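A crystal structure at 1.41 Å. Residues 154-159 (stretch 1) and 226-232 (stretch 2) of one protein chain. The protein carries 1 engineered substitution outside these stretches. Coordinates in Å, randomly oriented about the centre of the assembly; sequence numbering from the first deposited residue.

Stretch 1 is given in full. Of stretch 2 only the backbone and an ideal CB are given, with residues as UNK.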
# COMPACT_ATOMS: atom_id res chain seq x y z
N PHE A 154 16.38 40.25 -12.20
CA PHE A 154 15.97 38.91 -11.77
C PHE A 154 17.20 38.16 -11.30
O PHE A 154 18.19 38.08 -12.03
CB PHE A 154 15.37 38.16 -12.96
CG PHE A 154 13.97 38.59 -13.33
CD1 PHE A 154 13.75 39.78 -14.01
CD2 PHE A 154 12.87 37.80 -13.01
CE1 PHE A 154 12.48 40.18 -14.36
CE2 PHE A 154 11.59 38.19 -13.37
CZ PHE A 154 11.40 39.39 -14.05
N LYS A 155 17.16 37.61 -10.10
CA LYS A 155 18.29 36.90 -9.53
C LYS A 155 17.90 35.44 -9.35
O LYS A 155 16.84 35.14 -8.80
CB LYS A 155 18.67 37.50 -8.17
CG LYS A 155 19.89 36.87 -7.53
CD LYS A 155 20.29 37.59 -6.25
CE LYS A 155 21.67 37.15 -5.79
NZ LYS A 155 22.73 37.47 -6.81
N PHE A 156 18.75 34.53 -9.83
CA PHE A 156 18.46 33.11 -9.81
C PHE A 156 19.34 32.43 -8.77
O PHE A 156 20.57 32.57 -8.79
CB PHE A 156 18.65 32.51 -11.20
CG PHE A 156 17.77 33.16 -12.22
CD1 PHE A 156 16.46 32.79 -12.35
CD2 PHE A 156 18.24 34.23 -12.96
CE1 PHE A 156 15.62 33.42 -13.24
CE2 PHE A 156 17.41 34.86 -13.86
CZ PHE A 156 16.09 34.46 -13.99
N VAL A 157 18.71 31.69 -7.87
CA VAL A 157 19.40 31.03 -6.78
C VAL A 157 19.13 29.53 -6.90
O VAL A 157 17.97 29.10 -6.80
CB VAL A 157 18.91 31.56 -5.43
CG1 VAL A 157 19.59 30.83 -4.30
CG2 VAL A 157 19.11 33.09 -5.34
N MET A 158 20.19 28.76 -7.09
CA MET A 158 20.02 27.31 -7.17
C MET A 158 19.71 26.75 -5.79
O MET A 158 20.37 27.08 -4.80
CB MET A 158 21.29 26.65 -7.71
CG MET A 158 21.74 27.14 -9.08
SD MET A 158 20.49 27.07 -10.38
CE MET A 158 20.12 28.82 -10.59
N THR A 159 18.68 25.91 -5.71
CA THR A 159 18.32 25.24 -4.46
C THR A 159 18.16 23.76 -4.78
O THR A 159 17.05 23.21 -4.75
CB THR A 159 17.05 25.85 -3.85
OG1 THR A 159 15.95 25.69 -4.75
CG2 THR A 159 17.27 27.34 -3.55
N UNK A 226 19.16 28.56 4.58
CA UNK A 226 20.37 29.32 4.90
C UNK A 226 20.77 30.20 3.73
O UNK A 226 21.16 31.36 3.91
CB UNK A 226 21.52 28.38 5.27
N UNK A 227 20.69 29.65 2.52
CA UNK A 227 21.05 30.39 1.32
C UNK A 227 20.14 31.59 1.12
O UNK A 227 20.61 32.68 0.78
CB UNK A 227 20.99 29.48 0.09
N UNK A 228 18.84 31.41 1.32
CA UNK A 228 17.89 32.48 1.10
C UNK A 228 17.90 33.51 2.23
O UNK A 228 17.37 34.61 2.04
CB UNK A 228 16.48 31.90 0.94
N UNK A 229 18.52 33.19 3.37
CA UNK A 229 18.45 34.07 4.52
C UNK A 229 19.22 35.37 4.31
O UNK A 229 19.02 36.32 5.07
CB UNK A 229 18.98 33.35 5.76
N UNK A 230 20.10 35.43 3.31
CA UNK A 230 20.81 36.67 3.00
C UNK A 230 20.02 37.58 2.08
O UNK A 230 20.51 38.66 1.73
CB UNK A 230 22.16 36.35 2.36
N UNK A 231 18.81 37.20 1.69
CA UNK A 231 17.96 38.00 0.83
C UNK A 231 16.80 38.53 1.65
O UNK A 231 16.27 37.83 2.51
CB UNK A 231 17.46 37.19 -0.37
N UNK A 232 16.42 39.77 1.39
CA UNK A 232 15.22 40.33 2.00
C UNK A 232 14.02 39.79 1.25
O UNK A 232 13.85 40.06 0.06
CB UNK A 232 15.24 41.86 1.98

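Position 226 lies in a helix, with phi/psi of -61/-42, and nothing of stretch 1 comes within 5.5 Å of its ideal CB. Any good helix former would serve, a polar one as well as another. The residue is Glu 226, whose side chain stays clear of stretch 1.

Position 227, still helical, points its CA-to-CB bond toward the strand. Its ideal CB lies 4.8 Å from Val 157 CG1 and 5.5 Å from Met 158 O, so the site offers a methyl group close by and a carbonyl acceptor beyond it. A medium-sized apolar residue could cover the methyl, but a long chain ending in a donor, lysine or arginine, could exploit both. The residue is Lys 227. Its CE packs 4.0 Å from Val 157 CG1, and its NZ donates a hydrogen bond of 2.7 Å to Met 158 O. Chi2 to chi4 are all t, and this extended chain gives the amine the reach it needs.

At position 228 the CA-to-CB bond runs sideways, and the ideal CB finds nothing of stretch 1 within 5.5 Å. A short side chain would therefore fall short of the Val 157 methyls, whereas leucine, methionine or isoleucine might reach them. Leu 228, with chi1 m and chi2 t, brings CD2 to 4.0 Å from Val 157 CG1. Here the two stretches have their nearest CA pair, 8.2 Å between Val 157 CA and Leu 228 CA.

Positions 229 and 230 are the middle of a type I turn running from 228 to 231. Both are out of reach of stretch 1, and small polar residues suit such a turn. Ser 229 uses its OG to donate a 2.7 Å hydrogen bond to Glu 226 O, the same acceptor that its N meets only weakly, at 3.3 Å. Ser 230 makes no contact with the strand.

Position 231 has left helical geometry (-109/141), and its N closes the turn with a 3.0 Å hydrogen bond to Leu 228 O. CA-to-CB points toward stretch 1, where Val 157 CG2 and the aliphatic chain of Lys 155 offer an apolar surface at some distance. A branched or long apolar chain is apt. Leu 231 sets CD1 4.2 Å from Val 157 CG2 and CD2 4.3 Å from Lys 155 CD, its fork spanning both neighbours.

Position 232 is extended and beyond reach, so many residues would do; Lys 232 makes no contact with stretch 1.

Stretch 2 (226-232) EKLSSLK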
# COMPACT_ATOMS: atom_id res chain seq x y z
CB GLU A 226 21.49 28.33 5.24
CG GLU A 226 22.88 28.93 5.37
CD GLU A 226 23.05 29.73 6.64
OE1 GLU A 226 22.64 29.22 7.71
OE2 GLU A 226 23.58 30.86 6.57
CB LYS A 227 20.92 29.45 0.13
CG LYS A 227 21.94 29.65 -0.92
CD LYS A 227 21.91 28.51 -1.90
CE LYS A 227 22.83 28.82 -3.04
NZ LYS A 227 22.89 27.71 -3.98
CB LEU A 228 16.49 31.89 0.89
CG LEU A 228 16.36 30.99 -0.35
CD1 LEU A 228 14.96 30.43 -0.46
CD2 LEU A 228 16.70 31.76 -1.62
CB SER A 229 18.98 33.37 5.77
OG SER A 229 20.39 33.24 5.72
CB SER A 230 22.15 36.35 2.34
OG SER A 230 21.96 35.98 0.98
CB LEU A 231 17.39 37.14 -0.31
CG LEU A 231 18.41 36.62 -1.33
CD1 LEU A 231 17.74 35.60 -2.24
CD2 LEU A 231 19.01 37.76 -2.15
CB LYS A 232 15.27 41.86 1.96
CG LYS A 232 13.95 42.53 2.34
CD LYS A 232 13.47 42.13 3.73
CE LYS A 232 12.06 42.68 4.00
NZ LYS A 232 11.50 42.22 5.30
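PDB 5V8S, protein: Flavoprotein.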